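Local coordinates for protein PTS-dependent dihydroxyacetone kinase, ADP-binding subunit dhaL (Lactococcus lactis subsp. lactis, PDB 3CR3) that binds ADP and magnesium, takes up a phosphoryl group from DhaM to form ATP, and passes it on to dihydroxyacetone held by DhaK, at residues A[10-24]-A[178-190]. Residues are numbered along the deposited sequence; the frame is centred on the assembly and turned at random.
Sequences WLGKFNEKIQENKAY and QSSAYLFETLLEV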
ATOM      1  N   TRP A  10      12.345 -18.464  36.909  1.00 16.88           N
ATOM      2  CA  TRP A  10      12.005 -19.050  35.602  1.00 16.66           C
ATOM      3  C   TRP A  10      12.265 -18.045  34.490  1.00 16.23           C
ATOM      4  O   TRP A  10      12.965 -18.341  33.515  1.00 16.09           O
ATOM      5  CB  TRP A  10      10.551 -19.607  35.602  1.00 16.44           C
ATOM      6  CG  TRP A  10       9.918 -19.793  34.231  1.00 17.00           C
ATOM      7  CD1 TRP A  10      10.528 -20.270  33.095  1.00 16.43           C
ATOM      8  CD2 TRP A  10       8.553 -19.511  33.862  1.00 16.61           C
ATOM      9  NE1 TRP A  10       9.633 -20.287  32.048  1.00 17.03           N
ATOM     10  CE2 TRP A  10       8.418 -19.826  32.485  1.00 16.88           C
ATOM     11  CE3 TRP A  10       7.440 -19.011  34.554  1.00 15.76           C
ATOM     12  CZ2 TRP A  10       7.214 -19.666  31.794  1.00 16.14           C
ATOM     13  CZ3 TRP A  10       6.238 -18.844  33.861  1.00 17.26           C
ATOM     14  CH2 TRP A  10       6.134 -19.176  32.495  1.00 16.73           C
ATOM     15  N   LEU A  11      11.744 -16.841  34.671  1.00 16.22           N
ATOM     16  CA  LEU A  11      11.887 -15.783  33.684  1.00 17.28           C
ATOM     17  C   LEU A  11      13.350 -15.353  33.495  1.00 17.22           C
ATOM     18  O   LEU A  11      13.745 -14.978  32.393  1.00 17.53           O
ATOM     19  CB  LEU A  11      10.984 -14.587  34.029  1.00 17.48           C
ATOM     20  CG  LEU A  11       9.490 -14.874  33.846  1.00 18.72           C
ATOM     21  CD1 LEU A  11       8.617 -13.900  34.637  1.00 18.64           C
ATOM     22  CD2 LEU A  11       9.109 -14.875  32.369  1.00 19.51           C
ATOM     23  N   GLY A  12      14.140 -15.428  34.562  1.00 17.20           N
ATOM     24  CA  GLY A  12      15.571 -15.134  34.493  1.00 17.45           C
ATOM     25  C   GLY A  12      16.294 -16.147  33.624  1.00 17.81           C
ATOM     26  O   GLY A  12      17.090 -15.768  32.769  1.00 17.58           O
ATOM     27  N   LYS A  13      16.009 -17.433  33.849  1.00 17.87           N
ATOM     28  CA  LYS A  13      16.562 -18.515  33.030  1.00 18.29           C
ATOM     29  C   LYS A  13      16.116 -18.425  31.580  1.00 18.17           C
ATOM     30  O   LYS A  13      16.898 -18.705  30.686  1.00 18.23           O
ATOM     31  CB  LYS A  13      16.193 -19.886  33.594  1.00 18.31           C
ATOM     32  CG  LYS A  13      16.964 -20.264  34.854  1.00 20.44           C
ATOM     33  CD  LYS A  13      16.599 -21.675  35.287  1.00 24.03           C
ATOM     34  CE  LYS A  13      17.441 -22.106  36.481  1.00 27.60           C
ATOM     35  NZ  LYS A  13      18.893 -22.159  36.140  1.00 30.05           N
ATOM     36  N   PHE A  14      14.850 -18.056  31.360  1.00 18.19           N
ATOM     37  CA  PHE A  14      14.319 -17.797  30.018  1.00 17.21           C
ATOM     38  C   PHE A  14      15.060 -16.635  29.337  1.00 17.58           C
ATOM     39  O   PHE A  14      15.539 -16.779  28.215  1.00 16.90           O
ATOM     40  CB  PHE A  14      12.804 -17.547  30.063  1.00 16.55           C
ATOM     41  CG  PHE A  14      12.210 -17.165  28.730  1.00 15.75           C
ATOM     42  CD1 PHE A  14      12.316 -18.019  27.622  1.00 16.42           C
ATOM     43  CD2 PHE A  14      11.540 -15.965  28.578  1.00 13.38           C
ATOM     44  CE1 PHE A  14      11.770 -17.664  26.393  1.00 15.64           C
ATOM     45  CE2 PHE A  14      10.971 -15.602  27.350  1.00 14.11           C
ATOM     46  CZ  PHE A  14      11.091 -16.439  26.261  1.00 13.84           C
ATOM     47  N   ASN A  15      15.171 -15.495  30.020  1.00 17.93           N
ATOM     48  CA  ASN A  15      15.989 -14.386  29.514  1.00 18.33           C
ATOM     49  C   ASN A  15      17.400 -14.837  29.124  1.00 19.20           C
ATOM     50  O   ASN A  15      17.915 -14.408  28.095  1.00 19.64           O
ATOM     51  CB  ASN A  15      16.064 -13.250  30.534  1.00 18.27           C
ATOM     52  CG  ASN A  15      16.883 -12.062  30.040  1.00 17.04           C
ATOM     53  OD1 ASN A  15      16.682 -11.562  28.936  1.00 16.09           O
ATOM     54  ND2 ASN A  15      17.808 -11.600  30.874  1.00 15.55           N
ATOM     55  N   GLU A  16      18.006 -15.704  29.940  1.00 19.64           N
ATOM     56  CA  GLU A  16      19.344 -16.245  29.668  1.00 21.25           C
ATOM     57  C   GLU A  16      19.396 -17.075  28.382  1.00 20.78           C
ATOM     58  O   GLU A  16      20.298 -16.909  27.580  1.00 20.87           O
ATOM     59  CB  GLU A  16      19.862 -17.078  30.850  1.00 20.78           C
ATOM     60  CG  GLU A  16      20.370 -16.272  32.035  1.00 22.57           C
ATOM     61  CD  GLU A  16      20.557 -17.116  33.291  1.00 23.81           C
ATOM     62  OE1 GLU A  16      20.828 -18.343  33.174  1.00 27.99           O
ATOM     63  OE2 GLU A  16      20.435 -16.553  34.408  1.00 27.00           O
ATOM     64  N   LYS A  17      18.432 -17.977  28.199  1.00 20.79           N
ATOM     65  CA  LYS A  17      18.325 -18.749  26.955  1.00 20.62           C
ATOM     66  C   LYS A  17      18.126 -17.840  25.750  1.00 19.64           C
ATOM     67  O   LYS A  17      18.653 -18.109  24.669  1.00 19.42           O
ATOM     68  CB  LYS A  17      17.154 -19.720  27.039  1.00 20.99           C
ATOM     69  CG  LYS A  17      17.377 -20.901  27.956  1.00 23.83           C
ATOM     70  CD  LYS A  17      18.273 -21.937  27.304  1.00 27.39           C
ATOM     71  CE  LYS A  17      18.312 -23.214  28.101  1.00 28.99           C
ATOM     72  NZ  LYS A  17      18.981 -24.306  27.317  1.00 32.40           N
ATOM     73  N   ILE A  18      17.349 -16.777  25.945  1.00 18.82           N
ATOM     74  CA  ILE A  18      17.037 -15.813  24.890  1.00 18.41           C
ATOM     75  C   ILE A  18      18.285 -15.026  24.472  1.00 18.74           C
ATOM     76  O   ILE A  18      18.588 -14.932  23.282  1.00 18.30           O
ATOM     77  CB  ILE A  18      15.897 -14.841  25.315  1.00 17.94           C
ATOM     78  CG1 ILE A  18      14.530 -15.552  25.304  1.00 17.85           C
ATOM     79  CG2 ILE A  18      15.882 -13.599  24.443  1.00 16.52           C
ATOM     80  CD1 ILE A  18      14.101 -16.097  23.952  1.00 14.56           C
ATOM     81  N   GLN A  19      18.997 -14.470  25.451  1.00 19.05           N
ATOM     82  CA  GLN A  19      20.256 -13.743  25.193  1.00 19.26           C
ATOM     83  C   GLN A  19      21.320 -14.640  24.570  1.00 19.77           C
ATOM     84  O   GLN A  19      22.011 -14.226  23.645  1.00 19.89           O
ATOM     85  CB  GLN A  19      20.808 -13.127  26.488  1.00 19.41           C
ATOM     86  CG  GLN A  19      19.840 -12.198  27.216  1.00 18.61           C
ATOM     87  CD  GLN A  19      19.391 -11.022  26.381  1.00 17.36           C
ATOM     88  OE1 GLN A  19      20.088 -10.595  25.469  1.00 17.86           O
ATOM     89  NE2 GLN A  19      18.223 -10.483  26.702  1.00 19.18           N
ATOM     90  N   GLU A  20      21.444 -15.865  25.080  1.00 20.15           N
ATOM     91  CA  GLU A  20      22.414 -16.826  24.559  1.00 21.17           C
ATOM     92  C   GLU A  20      22.161 -17.166  23.093  1.00 20.44           C
ATOM     93  O   GLU A  20      23.094 -17.208  22.287  1.00 20.34           O
ATOM     94  CB  GLU A  20      22.426 -18.109  25.402  1.00 21.36           C
ATOM     95  CG  GLU A  20      23.118 -17.964  26.781  1.00 23.64           C
ATOM     96  CD  GLU A  20      23.097 -19.251  27.611  1.00 24.33           C
ATOM     97  OE1 GLU A  20      22.374 -20.209  27.238  1.00 29.46           O
ATOM     98  OE2 GLU A  20      23.805 -19.299  28.644  1.00 28.22           O
ATOM     99  N   ASN A  21      20.894 -17.402  22.760  1.00 19.62           N
ATOM    100  CA  ASN A  21      20.510 -17.862  21.432  1.00 18.80           C
ATOM    101  C   ASN A  21      19.905 -16.817  20.510  1.00 18.25           C
ATOM    102  O   ASN A  21      19.226 -17.183  19.547  1.00 17.73           O
ATOM    103  CB  ASN A  21      19.534 -19.033  21.568  1.00 18.68           C
ATOM    104  CG  ASN A  21      20.124 -20.185  22.315  1.00 18.36           C
ATOM    105  OD1 ASN A  21      20.988 -20.879  21.798  1.00 18.81           O
ATOM    106  ND2 ASN A  21      19.660 -20.407  23.550  1.00 17.60           N
ATOM    107  N   LYS A  22      20.159 -15.533  20.773  1.00 17.98           N
ATOM    108  CA  LYS A  22      19.524 -14.454  19.995  1.00 18.20           C
ATOM    109  C   LYS A  22      19.884 -14.407  18.512  1.00 17.66           C
ATOM    110  O   LYS A  22      19.005 -14.206  17.671  1.00 17.59           O
ATOM    111  CB  LYS A  22      19.681 -13.075  20.660  1.00 18.01           C
ATOM    112  CG  LYS A  22      21.095 -12.505  20.733  1.00 19.03           C
ATOM    113  CD  LYS A  22      21.072 -11.153  21.444  1.00 19.62           C
ATOM    114  CE  LYS A  22      22.407 -10.422  21.332  1.00 23.92           C
ATOM    115  NZ  LYS A  22      22.425  -9.202  22.213  1.00 25.96           N
ATOM    116  N   ALA A  23      21.161 -14.588  18.185  1.00 17.30           N
ATOM    117  CA  ALA A  23      21.584 -14.660  16.784  1.00 16.81           C
ATOM    118  C   ALA A  23      20.871 -15.823  16.096  1.00 16.31           C
ATOM    119  O   ALA A  23      20.415 -15.681  14.976  1.00 16.69           O
ATOM    120  CB  ALA A  23      23.107 -14.818  16.674  1.00 16.17           C
ATOM    121  N   TYR A  24      20.774 -16.964  16.777  1.00 16.00           N
ATOM    122  CA  TYR A  24      20.129 -18.151  16.192  1.00 15.77           C
ATOM    123  C   TYR A  24      18.641 -17.914  15.885  1.00 16.09           C
ATOM    124  O   TYR A  24      18.163 -18.245  14.797  1.00 15.48           O
ATOM    125  CB  TYR A  24      20.344 -19.398  17.064  1.00 15.58           C
ATOM    126  CG  TYR A  24      19.700 -20.657  16.504  1.00 14.78           C
ATOM    127  CD1 TYR A  24      20.132 -21.202  15.299  1.00 14.16           C
ATOM    128  CD2 TYR A  24      18.658 -21.286  17.173  1.00 14.89           C
ATOM    129  CE1 TYR A  24      19.544 -22.359  14.769  1.00 16.10           C
ATOM    130  CE2 TYR A  24      18.055 -22.451  16.653  1.00 16.04           C
ATOM    131  CZ  TYR A  24      18.501 -22.970  15.445  1.00 15.47           C
ATOM    132  OH  TYR A  24      17.929 -24.107  14.930  1.00 14.76           O
ATOM    133  N   GLN A 178      10.699 -21.906  18.373  1.00  8.64           N
ATOM    134  CA  GLN A 178      11.954 -22.062  19.097  1.00  9.56           C
ATOM    135  C   GLN A 178      12.013 -21.203  20.358  1.00  9.01           C
ATOM    136  O   GLN A 178      12.439 -21.675  21.413  1.00  8.90           O
ATOM    137  CB  GLN A 178      13.167 -21.735  18.205  1.00  9.70           C
ATOM    138  CG  GLN A 178      14.518 -21.918  18.892  1.00 10.00           C
ATOM    139  CD  GLN A 178      14.789 -23.334  19.325  1.00 10.61           C
ATOM    140  OE1 GLN A 178      14.477 -23.732  20.455  1.00 12.90           O
ATOM    141  NE2 GLN A 178      15.362 -24.118  18.429  1.00  6.98           N
ATOM    142  N   SER A 179      11.619 -19.943  20.255  1.00  8.68           N
ATOM    143  CA  SER A 179      11.665 -19.109  21.450  1.00  8.96           C
ATOM    144  C   SER A 179      10.658 -19.668  22.478  1.00  8.15           C
ATOM    145  O   SER A 179      10.946 -19.717  23.651  1.00  7.27           O
ATOM    146  CB  SER A 179      11.442 -17.624  21.115  1.00  9.15           C
ATOM    147  OG  SER A 179      10.151 -17.426  20.545  1.00 10.32           O
ATOM    148  N   SER A 180       9.512 -20.171  22.029  1.00  8.51           N
ATOM    149  CA  SER A 180       8.579 -20.808  22.974  1.00  8.03           C
ATOM    150  C   SER A 180       9.119 -22.083  23.625  1.00  7.27           C
ATOM    151  O   SER A 180       8.780 -22.376  24.769  1.00  6.91           O
ATOM    152  CB  SER A 180       7.194 -21.045  22.364  1.00  8.15           C
ATOM    153  OG  SER A 180       6.477 -19.827  22.216  1.00  8.79           O
ATOM    154  N   ALA A 181       9.959 -22.826  22.908  1.00  6.98           N
ATOM    155  CA  ALA A 181      10.625 -24.008  23.467  1.00  6.70           C
ATOM    156  C   ALA A 181      11.536 -23.628  24.645  1.00  7.01           C
ATOM    157  O   ALA A 181      11.515 -24.286  25.703  1.00  6.51           O
ATOM    158  CB  ALA A 181      11.423 -24.769  22.375  1.00  6.03           C
ATOM    159  N   TYR A 182      12.311 -22.557  24.466  1.00  6.72           N
ATOM    160  CA  TYR A 182      13.163 -22.034  25.540  1.00  7.02           C
ATOM    161  C   TYR A 182      12.319 -21.665  26.755  1.00  7.36           C
ATOM    162  O   TYR A 182      12.722 -21.882  27.891  1.00  8.18           O
ATOM    163  CB  TYR A 182      13.938 -20.782  25.082  1.00  6.51           C
ATOM    164  CG  TYR A 182      14.892 -20.964  23.907  1.00  7.11           C
ATOM    165  CD1 TYR A 182      15.577 -22.167  23.688  1.00  7.50           C
ATOM    166  CD2 TYR A 182      15.134 -19.899  23.035  1.00  7.44           C
ATOM    167  CE1 TYR A 182      16.479 -22.306  22.592  1.00  9.42           C
ATOM    168  CE2 TYR A 182      16.012 -20.008  21.970  1.00  8.20           C
ATOM    169  CZ  TYR A 182      16.674 -21.210  21.737  1.00  8.57           C
ATOM    170  OH  TYR A 182      17.526 -21.285  20.659  1.00  9.62           O
ATOM    171  N   LEU A 183      11.144 -21.098  26.511  1.00  7.72           N
ATOM    172  CA  LEU A 183      10.246 -20.712  27.594  1.00  7.78           C
ATOM    173  C   LEU A 183       9.827 -21.900  28.455  1.00  7.74           C
ATOM    174  O   LEU A 183       9.868 -21.831  29.696  1.00  7.66           O
ATOM    175  CB  LEU A 183       9.002 -20.000  27.033  1.00  7.43           C
ATOM    176  CG  LEU A 183       8.046 -19.392  28.061  1.00  7.45           C
ATOM    177  CD1 LEU A 183       8.767 -18.325  28.895  1.00  5.25           C
ATOM    178  CD2 LEU A 183       6.850 -18.780  27.347  1.00  8.46           C
ATOM    179  N   PHE A 184       9.418 -22.975  27.786  1.00  7.67           N
ATOM    180  CA  PHE A 184       8.876 -24.150  28.464  1.00  8.75           C
ATOM    181  C   PHE A 184       9.941 -25.049  29.055  1.00  9.09           C
ATOM    182  O   PHE A 184       9.715 -25.680  30.088  1.00  8.65           O
ATOM    183  CB  PHE A 184       7.996 -24.964  27.510  1.00  8.36           C
ATOM    184  CG  PHE A 184       6.834 -24.195  26.948  1.00  9.64           C
ATOM    185  CD1 PHE A 184       6.214 -23.186  27.695  1.00 10.29           C
ATOM    186  CD2 PHE A 184       6.339 -24.493  25.674  1.00 11.26           C
ATOM    187  CE1 PHE A 184       5.134 -22.476  27.183  1.00 10.49           C
ATOM    188  CE2 PHE A 184       5.257 -23.781  25.149  1.00 10.21           C
ATOM    189  CZ  PHE A 184       4.649 -22.773  25.925  1.00  9.97           C
ATOM    190  N   GLU A 185      11.071 -25.140  28.360  1.00  9.63           N
ATOM    191  CA  GLU A 185      12.229 -25.869  28.845  1.00 11.57           C
ATOM    192  C   GLU A 185      12.738 -25.302  30.184  1.00 11.02           C
ATOM    193  O   GLU A 185      13.004 -26.052  31.113  1.00 11.79           O
ATOM    194  CB  GLU A 185      13.307 -25.893  27.747  1.00 11.18           C
ATOM    195  CG  GLU A 185      14.724 -25.722  28.191  1.00 13.32           C
ATOM    196  CD  GLU A 185      15.708 -25.821  27.025  1.00 14.66           C
ATOM    197  OE1 GLU A 185      15.306 -25.563  25.849  1.00 17.37           O
ATOM    198  OE2 GLU A 185      16.880 -26.159  27.304  1.00 17.13           O
ATOM    199  N   THR A 186      12.851 -23.981  30.279  1.00 11.25           N
ATOM    200  CA  THR A 186      13.217 -23.324  31.546  1.00 10.85           C
ATOM    201  C   THR A 186      12.111 -23.448  32.611  1.00 10.85           C
ATOM    202  O   THR A 186      12.386 -23.574  33.793  1.00 10.66           O
ATOM    203  CB  THR A 186      13.558 -21.851  31.323  1.00 10.93           C
ATOM    204  OG1 THR A 186      12.519 -21.228  30.546  1.00  9.62           O
ATOM    205  CG2 THR A 186      14.885 -21.737  30.571  1.00 11.73           C
ATOM    206  N   LEU A 187      10.857 -23.412  32.180  1.00 11.24           N
ATOM    207  CA  LEU A 187       9.737 -23.679  33.070  1.00 10.96           C
ATOM    208  C   LEU A 187       9.850 -25.069  33.727  1.00 11.58           C
ATOM    209  O   LEU A 187       9.734 -25.204  34.953  1.00 10.75           O
ATOM    210  CB  LEU A 187       8.404 -23.538  32.321  1.00 10.22           C
ATOM    211  CG  LEU A 187       7.149 -23.729  33.194  1.00 10.03           C
ATOM    212  CD1 LEU A 187       7.175 -22.831  34.451  1.00  7.13           C
ATOM    213  CD2 LEU A 187       5.921 -23.462  32.387  1.00  8.04           C
ATOM    214  N   LEU A 188      10.074 -26.086  32.899  1.00 11.99           N
ATOM    215  CA  LEU A 188      10.203 -27.467  33.369  1.00 12.84           C
ATOM    216  C   LEU A 188      11.333 -27.630  34.393  1.00 13.53           C
ATOM    217  O   LEU A 188      11.184 -28.344  35.390  1.00 13.17           O
ATOM    218  CB  LEU A 188      10.410 -28.414  32.178  1.00 12.07           C
ATOM    219  CG  LEU A 188       9.198 -28.681  31.282  1.00 11.43           C
ATOM    220  CD1 LEU A 188       9.537 -29.751  30.264  1.00 10.36           C
ATOM    221  CD2 LEU A 188       7.970 -29.095  32.094  1.00  9.81           C
ATOM    222  N   GLU A 189      12.450 -26.951  34.144  1.00 14.92           N
ATOM    223  CA  GLU A 189      13.592 -26.931  35.072  1.00 16.64           C
ATOM    224  C   GLU A 189      13.243 -26.464  36.491  1.00 17.21           C
ATOM    225  O   GLU A 189      13.784 -26.986  37.469  1.00 17.19           O
ATOM    226  CB  GLU A 189      14.714 -26.039  34.533  1.00 16.23           C
ATOM    227  CG  GLU A 189      15.399 -26.546  33.265  1.00 18.05           C
ATOM    228  CD  GLU A 189      16.421 -25.561  32.697  1.00 18.80           C
ATOM    229  OE1 GLU A 189      16.590 -24.456  33.262  1.00 19.75           O
ATOM    230  OE2 GLU A 189      17.065 -25.903  31.676  1.00 23.13           O
ATOM    231  N   VAL A 190      12.376 -25.466  36.616  1.00 18.13           N
ATOM    232  CA  VAL A 190      12.119 -24.894  37.941  1.00 19.34           C
ATOM    233  C   VAL A 190      10.866 -25.489  38.576  1.00 20.32           C
ATOM    234  O   VAL A 190      10.714 -25.486  39.799  1.00 20.35           O
ATOM    235  CB  VAL A 190      12.055 -23.336  37.936  1.00 19.17           C
ATOM    236  CG1 VAL A 190      13.048 -22.750  36.948  1.00 18.76           C
ATOM    237  CG2 VAL A 190      10.656 -22.833  37.644  1.00 19.90           C
TER
HETATM  238  O   HOH W   1      18.903 -24.714  35.357  1.00 45.87           O
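Trp10 lies as a knob among Leu183, Thr186, Leu187 and Val190. With CG anti to the backbone N (chi1 160°), its indole reaches the facing helix, where NE1 donates to Leu183 O at 2.8 Å, a bond bent to 154° at the hydrogen. That carbonyl already accepts from Leu187 N, and Leu187 CD1 sits over the six-membered ring, 3.7 Å from its centroid, as a CH-pi contact. A leucine in place of Trp10 would probably take the indole N-H away from Leu183 O and leave Leu187 CD1 without its aromatic floor. Lys13 NZ reaches Glu189 OE1 through a water, while Thr186 fits as a returning knob among Trp10, Lys13, Phe14 and Lys17. The Phe14 ring is clamped between Leu183 CD1, 3.5 Å from its centroid, and Ile18 CG1 on the opposite face. Lys17, its chain bent at chi2, forms a salt bridge from NZ to Glu185 OE2 at 2.8 Å, from above the carboxylate plane. Ile18 CD1 borders the Tyr182 ring edge and approaches Ser179 CB; Ser179 OG is hydrogen-bonded to Tyr83 OH and His37 NE2. Asn21 ND2 donates to a lone pair of Lys17 O, in the carbonyl plane, and lies over a Tyr182 ring face. The axes of 10-20 and 178-190 pass 8.7 Å apart at 140°, an oblique, broadly antiparallel knobs-into-holes packing within the all-helical DhaL fold, its Ile18–Ser179 end beside the ADP site.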